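Local coordinates for TRAP dicarboxylate transporter, DctP subunit (Sulfurospirillum deleyianum, PDB 4OVS), which probably serves as the periplasmic solute-binding subunit of a TRAP transporter, capturing dicarboxylates such as succinate for uptake, at residues S172-G184 / W305-Y317. Residues are numbered along the deposited sequence; the frame is centred on the assembly and turned at random.
Sequences SSHVLEAQFKAVG and WQKAMEAIYPQFY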
ATOM      1  N   SER A 172       6.478  -1.268   8.173  1.00 36.27           N
ATOM      2  CA  SER A 172       7.869  -1.213   8.611  1.00 40.35           C
ATOM      3  C   SER A 172       8.664  -0.217   7.816  1.00 41.26           C
ATOM      4  O   SER A 172       9.294  -0.568   6.833  1.00 39.17           O
ATOM      5  CB  SER A 172       8.559  -2.561   8.458  1.00 44.11           C
ATOM      6  OG  SER A 172       9.860  -2.496   9.042  1.00 49.71           O
ATOM      7  N   SER A 173       8.660   1.024   8.269  1.00 39.78           N
ATOM      8  CA  SER A 173       9.278   2.094   7.534  1.00 34.87           C
ATOM      9  C   SER A 173       9.746   3.169   8.477  1.00 37.98           C
ATOM     10  O   SER A 173       8.959   3.672   9.275  1.00 34.92           O
ATOM     11  CB  SER A 173       8.252   2.711   6.592  1.00 35.44           C
ATOM     12  OG  SER A 173       8.743   3.939   6.070  1.00 35.05           O
ATOM     13  N   HIS A 174      11.015   3.552   8.379  1.00 37.73           N
ATOM     14  CA  HIS A 174      11.548   4.585   9.263  1.00 37.83           C
ATOM     15  C   HIS A 174      10.842   5.912   9.052  1.00 32.79           C
ATOM     16  O   HIS A 174      10.685   6.682   9.988  1.00 37.32           O
ATOM     17  CB  HIS A 174      13.061   4.738   9.109  1.00 40.08           C
ATOM     18  CG  HIS A 174      13.813   3.491   9.448  1.00 45.16           C
ATOM     19  ND1 HIS A 174      14.800   2.971   8.638  1.00 45.79           N
ATOM     20  CD2 HIS A 174      13.716   2.655  10.509  1.00 46.91           C
ATOM     21  CE1 HIS A 174      15.285   1.873   9.188  1.00 46.44           C
ATOM     22  NE2 HIS A 174      14.642   1.657  10.322  1.00 49.86           N
ATOM     23  N   VAL A 175      10.337   6.162   7.853  1.00 30.54           N
ATOM     24  CA  VAL A 175       9.646   7.430   7.627  1.00 32.20           C
ATOM     25  C   VAL A 175       8.344   7.494   8.424  1.00 33.32           C
ATOM     26  O   VAL A 175       8.035   8.503   9.070  1.00 33.90           O
ATOM     27  CB  VAL A 175       9.362   7.672   6.144  1.00 31.71           C
ATOM     28  CG1 VAL A 175       8.119   8.557   5.978  1.00 30.21           C
ATOM     29  CG2 VAL A 175      10.612   8.267   5.446  1.00 30.44           C
ATOM     30  N   LEU A 176       7.569   6.416   8.384  1.00 28.91           N
ATOM     31  CA  LEU A 176       6.333   6.352   9.179  1.00 28.14           C
ATOM     32  C   LEU A 176       6.568   6.406  10.675  1.00 31.28           C
ATOM     33  O   LEU A 176       5.743   6.959  11.394  1.00 35.77           O
ATOM     34  CB  LEU A 176       5.559   5.098   8.864  1.00 27.06           C
ATOM     35  CG  LEU A 176       5.204   4.934   7.396  1.00 25.88           C
ATOM     36  CD1 LEU A 176       4.491   3.622   7.226  1.00 25.09           C
ATOM     37  CD2 LEU A 176       4.366   6.088   6.841  1.00 30.28           C
ATOM     38  N   GLU A 177       7.656   5.832  11.183  1.00 38.93           N
ATOM     39  CA  GLU A 177       7.833   5.901  12.631  1.00 46.21           C
ATOM     40  C   GLU A 177       8.248   7.309  13.025  1.00 42.02           C
ATOM     41  O   GLU A 177       7.857   7.810  14.071  1.00 42.91           O
ATOM     42  CB  GLU A 177       8.747   4.797  13.220  1.00 48.74           C
ATOM     43  CG  GLU A 177      10.083   4.582  12.614  1.00 52.79           C
ATOM     44  CD  GLU A 177      10.797   3.375  13.231  1.00 57.92           C
ATOM     45  OE1 GLU A 177      11.009   2.363  12.523  1.00 56.14           O
ATOM     46  OE2 GLU A 177      11.146   3.444  14.434  1.00 62.50           O
ATOM     47  N   ALA A 178       9.017   7.955  12.169  1.00 36.35           N
ATOM     48  CA  ALA A 178       9.350   9.359  12.356  1.00 36.51           C
ATOM     49  C   ALA A 178       8.083  10.232  12.304  1.00 38.73           C
ATOM     50  O   ALA A 178       7.924  11.168  13.079  1.00 37.89           O
ATOM     51  CB  ALA A 178      10.346   9.785  11.291  1.00 40.44           C
ATOM     52  N   GLN A 179       7.184   9.926  11.383  1.00 34.79           N
ATOM     53  CA  GLN A 179       5.995  10.737  11.180  1.00 33.57           C
ATOM     54  C   GLN A 179       5.131  10.803  12.435  1.00 33.15           C
ATOM     55  O   GLN A 179       4.597  11.842  12.761  1.00 35.08           O
ATOM     56  CB  GLN A 179       5.190  10.193   9.982  1.00 40.29           C
ATOM     57  CG  GLN A 179       3.711  10.447   9.998  1.00 41.43           C
ATOM     58  CD  GLN A 179       2.983   9.759   8.835  1.00 35.81           C
ATOM     59  OE1 GLN A 179       3.165  10.117   7.679  1.00 33.94           O
ATOM     60  NE2 GLN A 179       2.154   8.768   9.154  1.00 36.05           N
ATOM     61  N   PHE A 180       4.993   9.690  13.136  1.00 35.35           N
ATOM     62  CA  PHE A 180       4.116   9.643  14.295  1.00 35.67           C
ATOM     63  C   PHE A 180       4.830  10.123  15.539  1.00 40.31           C
ATOM     64  O   PHE A 180       4.210  10.670  16.468  1.00 41.83           O
ATOM     65  CB  PHE A 180       3.633   8.230  14.501  1.00 37.70           C
ATOM     66  CG  PHE A 180       2.449   7.881  13.677  1.00 36.15           C
ATOM     67  CD1 PHE A 180       1.195   8.308  14.051  1.00 36.00           C
ATOM     68  CD2 PHE A 180       2.586   7.107  12.545  1.00 36.33           C
ATOM     69  CE1 PHE A 180       0.100   7.989  13.312  1.00 35.54           C
ATOM     70  CE2 PHE A 180       1.479   6.782  11.777  1.00 35.19           C
ATOM     71  CZ  PHE A 180       0.235   7.223  12.167  1.00 34.33           C
ATOM     72  N   LYS A 181       6.131   9.906  15.567  1.00 42.28           N
ATOM     73  CA  LYS A 181       6.947  10.450  16.635  1.00 46.13           C
ATOM     74  C   LYS A 181       6.861  11.966  16.587  1.00 43.50           C
ATOM     75  O   LYS A 181       6.894  12.625  17.613  1.00 46.88           O
ATOM     76  CB  LYS A 181       8.393   9.976  16.507  1.00 48.90           C
ATOM     77  CG  LYS A 181       8.691   8.628  17.177  1.00 47.91           C
ATOM     78  CD  LYS A 181       9.939   7.964  16.577  1.00 47.95           C
ATOM     79  CE  LYS A 181      10.622   6.994  17.517  1.00 50.65           C
ATOM     80  NZ  LYS A 181       9.714   5.945  18.010  1.00 52.06           N
ATOM     81  N   ALA A 182       6.707  12.518  15.395  1.00 44.91           N
ATOM     82  CA  ALA A 182       6.680  13.963  15.235  1.00 42.83           C
ATOM     83  C   ALA A 182       5.469  14.601  15.895  1.00 46.43           C
ATOM     84  O   ALA A 182       5.515  15.775  16.244  1.00 47.22           O
ATOM     85  CB  ALA A 182       6.705  14.306  13.788  1.00 44.86           C
ATOM     86  N   VAL A 183       4.384  13.842  16.056  1.00 42.78           N
ATOM     87  CA  VAL A 183       3.206  14.345  16.785  1.00 41.24           C
ATOM     88  C   VAL A 183       2.996  13.608  18.101  1.00 39.94           C
ATOM     89  O   VAL A 183       1.892  13.590  18.651  1.00 39.37           O
ATOM     90  CB  VAL A 183       1.923  14.260  15.929  1.00 41.52           C
ATOM     91  CG1 VAL A 183       2.123  15.013  14.602  1.00 42.83           C
ATOM     92  CG2 VAL A 183       1.578  12.829  15.650  1.00 42.06           C
ATOM     93  N   GLY A 184       4.068  13.022  18.630  1.00 40.14           N
ATOM     94  CA  GLY A 184       4.071  12.595  20.023  1.00 40.11           C
ATOM     95  C   GLY A 184       3.392  11.262  20.253  1.00 41.92           C
ATOM     96  O   GLY A 184       3.047  10.905  21.392  1.00 38.45           O
ATOM     97  N   TRP A 305      -1.456  19.884  10.301  1.00 38.10           N
ATOM     98  CA  TRP A 305      -0.950  18.550  10.037  1.00 36.66           C
ATOM     99  C   TRP A 305       0.246  18.598   9.092  1.00 37.60           C
ATOM    100  O   TRP A 305       1.218  17.863   9.278  1.00 36.77           O
ATOM    101  CB  TRP A 305      -2.058  17.671   9.449  1.00 36.12           C
ATOM    102  CG  TRP A 305      -3.035  17.213  10.486  1.00 34.52           C
ATOM    103  CD1 TRP A 305      -4.317  17.651  10.667  1.00 34.75           C
ATOM    104  CD2 TRP A 305      -2.801  16.231  11.490  1.00 34.61           C
ATOM    105  NE1 TRP A 305      -4.895  17.004  11.722  1.00 32.80           N
ATOM    106  CE2 TRP A 305      -3.986  16.129  12.252  1.00 37.84           C
ATOM    107  CE3 TRP A 305      -1.706  15.429  11.827  1.00 36.80           C
ATOM    108  CZ2 TRP A 305      -4.104  15.251  13.319  1.00 37.75           C
ATOM    109  CZ3 TRP A 305      -1.828  14.554  12.889  1.00 36.75           C
ATOM    110  CH2 TRP A 305      -3.021  14.464  13.618  1.00 40.26           C
ATOM    111  N   GLN A 306       0.185  19.470   8.089  1.00 40.83           N
ATOM    112  CA  GLN A 306       1.265  19.558   7.090  1.00 44.50           C
ATOM    113  C   GLN A 306       2.535  20.062   7.718  1.00 43.27           C
ATOM    114  O   GLN A 306       3.614  19.532   7.479  1.00 44.02           O
ATOM    115  CB  GLN A 306       0.888  20.506   5.961  1.00 48.78           C
ATOM    116  CG  GLN A 306       0.421  19.799   4.702  1.00 51.46           C
ATOM    117  CD  GLN A 306      -0.661  20.568   3.967  1.00 52.79           C
ATOM    118  OE1 GLN A 306      -1.230  21.529   4.497  1.00 57.47           O
ATOM    119  NE2 GLN A 306      -0.950  20.150   2.745  1.00 48.86           N
ATOM    120  N   LYS A 307       2.402  21.099   8.533  1.00 39.97           N
ATOM    121  CA  LYS A 307       3.565  21.681   9.172  1.00 41.99           C
ATOM    122  C   LYS A 307       4.258  20.658  10.071  1.00 44.42           C
ATOM    123  O   LYS A 307       5.472  20.469  10.007  1.00 46.94           O
ATOM    124  CB  LYS A 307       3.180  22.900  10.005  1.00 43.56           C
ATOM    125  CG  LYS A 307       4.412  23.523  10.677  1.00 49.40           C
ATOM    126  CD  LYS A 307       4.095  24.753  11.487  1.00 52.52           C
ATOM    127  CE  LYS A 307       5.382  25.381  12.027  1.00 58.04           C
ATOM    128  NZ  LYS A 307       5.121  26.645  12.780  1.00 61.70           N
ATOM    129  N   ALA A 308       3.485  19.981  10.901  1.00 42.66           N
ATOM    130  CA  ALA A 308       4.075  19.127  11.913  1.00 45.31           C
ATOM    131  C   ALA A 308       4.740  17.923  11.279  1.00 42.95           C
ATOM    132  O   ALA A 308       5.766  17.450  11.765  1.00 42.17           O
ATOM    133  CB  ALA A 308       3.006  18.670  12.896  1.00 46.62           C
HETATM  134  N   MSE A 309       4.122  17.406  10.219  1.00 39.76           N
HETATM  135  CA  MSE A 309       4.547  16.145   9.656  1.00 40.18           C
HETATM  136  C   MSE A 309       5.660  16.295   8.610  1.00 39.73           C
HETATM  137  O   MSE A 309       6.486  15.394   8.450  1.00 39.50           O
HETATM  138  CB  MSE A 309       3.337  15.392   9.097  1.00 39.42           C
HETATM  139  CG  MSE A 309       2.447  14.801  10.196  1.00 35.95           C
HETATM  140 SE   MSE A 309       1.150  13.526   9.419  1.00 48.55          SE
HETATM  141  CE  MSE A 309       0.978  12.211  10.898  1.00 44.40           C
ATOM    142  N   GLU A 310       5.684  17.411   7.897  1.00 39.31           N
ATOM    143  CA  GLU A 310       6.759  17.634   6.938  1.00 40.26           C
ATOM    144  C   GLU A 310       8.076  17.934   7.622  1.00 45.08           C
ATOM    145  O   GLU A 310       9.148  17.789   7.018  1.00 43.98           O
ATOM    146  CB  GLU A 310       6.395  18.752   5.979  1.00 40.49           C
ATOM    147  CG  GLU A 310       5.329  18.303   4.998  1.00 38.69           C
ATOM    148  CD  GLU A 310       4.561  19.453   4.407  1.00 41.57           C
ATOM    149  OE1 GLU A 310       4.944  20.615   4.672  1.00 41.86           O
ATOM    150  OE2 GLU A 310       3.550  19.183   3.707  1.00 41.99           O
ATOM    151  N   ALA A 311       8.010  18.336   8.884  1.00 44.52           N
ATOM    152  CA  ALA A 311       9.222  18.691   9.614  1.00 45.43           C
ATOM    153  C   ALA A 311      10.212  17.536   9.648  1.00 45.06           C
ATOM    154  O   ALA A 311      11.377  17.726   9.950  1.00 45.69           O
ATOM    155  CB  ALA A 311       8.878  19.148  11.052  1.00 46.31           C
ATOM    156  N   ILE A 312       9.744  16.334   9.325  1.00 44.08           N
ATOM    157  CA  ILE A 312      10.592  15.156   9.382  1.00 43.72           C
ATOM    158  C   ILE A 312      11.495  14.978   8.133  1.00 43.37           C
ATOM    159  O   ILE A 312      12.415  14.150   8.147  1.00 43.26           O
ATOM    160  CB  ILE A 312       9.746  13.889   9.566  1.00 42.90           C
ATOM    161  CG1 ILE A 312       9.065  13.490   8.254  1.00 41.91           C
ATOM    162  CG2 ILE A 312       8.672  14.080  10.681  1.00 43.24           C
ATOM    163  CD1 ILE A 312       8.339  12.160   8.337  1.00 41.13           C
ATOM    164  N   TYR A 313      11.224  15.717   7.056  1.00 43.23           N
ATOM    165  CA  TYR A 313      11.893  15.440   5.770  1.00 42.80           C
ATOM    166  C   TYR A 313      13.431  15.459   5.897  1.00 43.44           C
ATOM    167  O   TYR A 313      14.119  14.590   5.350  1.00 43.04           O
ATOM    168  CB  TYR A 313      11.463  16.435   4.679  1.00 42.80           C
ATOM    169  CG  TYR A 313      10.122  16.198   3.983  1.00 41.94           C
ATOM    170  CD1 TYR A 313       9.061  15.577   4.623  1.00 41.49           C
ATOM    171  CD2 TYR A 313       9.921  16.644   2.683  1.00 42.69           C
ATOM    172  CE1 TYR A 313       7.824  15.390   3.968  1.00 40.77           C
ATOM    173  CE2 TYR A 313       8.711  16.465   2.035  1.00 42.40           C
ATOM    174  CZ  TYR A 313       7.661  15.846   2.681  1.00 40.50           C
ATOM    175  OH  TYR A 313       6.469  15.676   1.988  1.00 39.83           O
ATOM    176  N   PRO A 314      13.984  16.464   6.592  1.00 44.49           N
ATOM    177  CA  PRO A 314      15.450  16.545   6.593  1.00 45.15           C
ATOM    178  C   PRO A 314      16.155  15.351   7.227  1.00 45.01           C
ATOM    179  O   PRO A 314      17.265  15.015   6.840  1.00 45.17           O
ATOM    180  CB  PRO A 314      15.720  17.823   7.377  1.00 46.34           C
ATOM    181  CG  PRO A 314      14.555  18.688   7.043  1.00 46.26           C
ATOM    182  CD  PRO A 314      13.370  17.749   6.971  1.00 45.16           C
ATOM    183  N   GLN A 315      15.523  14.715   8.193  1.00 45.83           N
ATOM    184  CA  GLN A 315      16.056  13.489   8.779  1.00 48.57           C
ATOM    185  C   GLN A 315      16.387  12.457   7.693  1.00 49.83           C
ATOM    186  O   GLN A 315      17.178  11.543   7.927  1.00 49.10           O
ATOM    187  CB  GLN A 315      15.019  12.863   9.726  1.00 50.62           C
ATOM    188  CG  GLN A 315      14.409  13.818  10.750  1.00 53.10           C
ATOM    189  CD  GLN A 315      13.487  13.093  11.702  1.00 50.14           C
ATOM    190  OE1 GLN A 315      13.580  11.872  11.864  1.00 52.83           O
ATOM    191  NE2 GLN A 315      12.577  13.828  12.317  1.00 45.88           N
ATOM    192  N   PHE A 316      15.775  12.601   6.514  1.00 43.27           N
ATOM    193  CA  PHE A 316      15.843  11.576   5.481  1.00 44.34           C
ATOM    194  C   PHE A 316      16.572  11.991   4.184  1.00 46.86           C
ATOM    195  O   PHE A 316      16.595  11.225   3.212  1.00 44.44           O
ATOM    196  CB  PHE A 316      14.419  11.095   5.161  1.00 41.36           C
ATOM    197  CG  PHE A 316      13.742  10.463   6.319  1.00 41.25           C
ATOM    198  CD1 PHE A 316      13.953   9.136   6.607  1.00 44.09           C
ATOM    199  CD2 PHE A 316      12.933  11.207   7.160  1.00 42.56           C
ATOM    200  CE1 PHE A 316      13.341   8.543   7.710  1.00 44.46           C
ATOM    201  CE2 PHE A 316      12.313  10.624   8.261  1.00 44.33           C
ATOM    202  CZ  PHE A 316      12.513   9.292   8.533  1.00 44.90           C
ATOM    203  N   TYR A 317      17.151  13.188   4.162  1.00 43.21           N
ATOM    204  CA  TYR A 317      17.990  13.616   3.034  1.00 45.52           C
ATOM    205  C   TYR A 317      19.156  12.653   2.807  1.00 47.24           C
ATOM    206  O   TYR A 317      19.581  12.420   1.672  1.00 45.08           O
ATOM    207  CB  TYR A 317      18.561  15.014   3.290  1.00 45.24           C
ATOM    208  CG  TYR A 317      17.548  16.141   3.207  1.00 48.12           C
ATOM    209  CD1 TYR A 317      16.209  15.893   2.913  1.00 49.46           C
ATOM    210  CD2 TYR A 317      17.934  17.459   3.433  1.00 45.91           C
ATOM    211  CE1 TYR A 317      15.299  16.935   2.837  1.00 46.77           C
ATOM    212  CE2 TYR A 317      17.043  18.490   3.350  1.00 45.99           C
ATOM    213  CZ  TYR A 317      15.731  18.231   3.050  1.00 48.76           C
ATOM    214  OH  TYR A 317      14.847  19.277   2.976  1.00 50.63           O
TER
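Phe316 meets the start of helix 174-181 with face and edge at once. Its CB points toward that helix, and CG, anti to the carbonyl carbon (chi1 -62°), continues to it. Val175 CG2 sits over the centre of one face, nearest CD1 and CE1, a CH-pi contact with the methyl 3.6 Å from the ring centroid and 13° off the normal. At the far rim, CZ touches Ala178 CB at 3.5 Å, close to the ring plane, and CE2 borders the same methyl; CZ also approaches His174 O at the edge and Val175 CA. Four residues earlier in the chain, Ile312 divides its branches: CD1 rests near Val175 O and the CA of Gln179, while CG2 packs on Ala182 CB at 3.7 Å. The selenomethionine Met309, bent at chi3, lays CE against Gln179 CG at 3.4 Å; beyond that apolar stem Gln179 NE2 hydrogen-bonds to Glu208 OE1. Val183 CG1 closes the row, 4.1 Å from Ala308 CB and obliquely beside the Trp305 ring. A Schellman motif with Gly184 at C-prime ends helix 174-181 here. Apolar packing thus joins this helix, which follows the strand bearing succinate-binding Arg169, to the C-terminal helical region of a TRAP solute-binding fold.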